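Local coordinates for uncharacterized protein (Jannaschia sp. CCS1, PDB 2PYQ) that is of unknown function but adopts a small, all-helical fold and belongs to the DUF2853 family, at residues 54-57 against 58-61. Numbering follows the deposited sequence.
Sequences AELE and TIKK
Ala54 and Thr58 meet across one turn of the amphipathic alpha-helix 53-65, which widens into a pi-type turn at 59-61; here Thr58 N donates to Ala54 O over 2.9 Å. The i-to-i+4 ladder runs on through Ile59 N to Glu55 O, Lys60 N to Leu56 O and Lys61 N to Glu57 O, this last bond 2.9 Å long with an N-H...O angle of 157°. Thr58 N also makes a weak second bond to Glu55 O. The Thr58 side chain folds back on the same turn: with OG1 beside its own backbone N (chi1 -66°), the hydroxyl lies 3.0 Å from Ala54 O, a possible second bond to that carbonyl that is not settled. The Ile59 side chain lies against the Glu55 carbonyl, CG1 3.4 Å from Glu55 O.

Apolar contact falls on the inward face. Leu56 CD2 and Ile59 CD1 touch loosely at 4.3 Å. Leu56 then packs on Met77 and Ile80 of helix 74-87, while buried Ile59 reaches Tyr100 and Leu103 of helix 96-106, so this side of helix 53-65 packs against both helices.

Among the charged chains, Glu57 and Lys60 run alongside each other, pointing the same way, yet Glu57 OE1 stays 4.6 Å from Lys60 NZ. That ammonium is instead engaged by Asp72 in a salt bridge, reached by a fully extended lysine chain. Glu55 points away from the following turn, and its OE2 accepts a hydrogen bond from Ala49 N. Lys61 CG, placed between its backbone N and carbonyl carbon (chi1 73°), lies 3.4 Å from Glu57 O.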
loop_
_atom_site.group_PDB
_atom_site.type_symbol
_atom_site.label_atom_id
_atom_site.label_comp_id
_atom_site.label_asym_id
_atom_site.label_seq_id
_atom_site.Cartn_x
_atom_site.Cartn_y
_atom_site.Cartn_z
ATOM N N ALA A 54 14.060 7.991 3.050
ATOM C CA ALA A 54 13.718 7.665 4.462
ATOM C C ALA A 54 12.320 7.045 4.618
ATOM O O ALA A 54 12.143 6.128 5.429
ATOM C CB ALA A 54 13.873 8.914 5.367
ATOM N N GLU A 55 11.378 7.493 3.808
ATOM C CA GLU A 55 10.026 6.992 3.845
ATOM C C GLU A 55 9.973 5.527 3.375
ATOM O O GLU A 55 9.319 4.706 3.965
ATOM C CB GLU A 55 9.160 7.930 3.049
ATOM C CG GLU A 55 8.025 7.386 2.428
ATOM C CD GLU A 55 6.788 7.931 2.991
ATOM O OE1 GLU A 55 6.491 7.552 4.144
ATOM O OE2 GLU A 55 6.107 8.752 2.298
ATOM N N LEU A 56 10.751 5.225 2.350
ATOM C CA LEU A 56 10.891 3.851 1.876
ATOM C C LEU A 56 11.626 2.989 2.891
ATOM O O LEU A 56 11.255 1.825 3.069
ATOM C CB LEU A 56 11.568 3.783 0.513
ATOM C CG LEU A 56 10.883 4.575 -0.598
ATOM C CD1 LEU A 56 11.627 4.283 -1.893
ATOM C CD2 LEU A 56 9.383 4.307 -0.750
ATOM N N GLU A 57 12.647 3.527 3.564
ATOM C CA GLU A 57 13.348 2.789 4.645
ATOM C C GLU A 57 12.397 2.476 5.820
ATOM O O GLU A 57 12.546 1.435 6.473
ATOM C CB GLU A 57 14.595 3.535 5.176
ATOM C CG GLU A 57 15.740 3.762 4.180
ATOM C CD GLU A 57 16.319 2.503 3.597
ATOM O OE1 GLU A 57 16.185 1.403 4.204
ATOM O OE2 GLU A 57 16.957 2.613 2.501
ATOM N N THR A 58 11.451 3.381 6.072
ATOM C CA THR A 58 10.452 3.229 7.128
ATOM C C THR A 58 9.441 2.149 6.771
ATOM O O THR A 58 9.037 1.375 7.640
ATOM C CB THR A 58 9.752 4.573 7.446
ATOM O OG1 THR A 58 10.738 5.474 8.024
ATOM C CG2 THR A 58 8.598 4.383 8.447
ATOM N N ILE A 59 9.030 2.095 5.499
ATOM C CA ILE A 59 8.118 1.017 5.030
ATOM C C ILE A 59 8.846 -0.308 5.173
ATOM O O ILE A 59 8.267 -1.265 5.653
ATOM C CB ILE A 59 7.648 1.237 3.586
ATOM C CG1 ILE A 59 6.751 2.490 3.497
ATOM C CG2 ILE A 59 6.866 0.022 3.049
ATOM C CD1 ILE A 59 6.481 2.943 2.108
ATOM N N LYS A 60 10.126 -0.355 4.822
ATOM C CA LYS A 60 10.915 -1.570 4.959
ATOM C C LYS A 60 11.009 -2.031 6.411
ATOM O O LYS A 60 10.737 -3.214 6.720
ATOM C CB LYS A 60 12.319 -1.390 4.364
ATOM C CG LYS A 60 13.211 -2.604 4.493
ATOM C CD LYS A 60 14.559 -2.369 3.862
ATOM C CE LYS A 60 15.583 -3.373 4.361
ATOM N NZ LYS A 60 16.939 -3.163 3.786
ATOM N N LYS A 61 11.378 -1.122 7.306
ATOM C CA LYS A 61 11.581 -1.501 8.718
ATOM C C LYS A 61 10.265 -1.719 9.459
ATOM O O LYS A 61 10.109 -2.730 10.130
ATOM C CB LYS A 61 12.520 -0.502 9.469
ATOM C CG LYS A 61 11.939 0.826 9.798
ATOM C CD LYS A 61 12.964 1.775 10.398
ATOM C CE LYS A 61 12.308 3.109 10.805
ATOM N NZ LYS A 61 13.327 4.117 11.213
#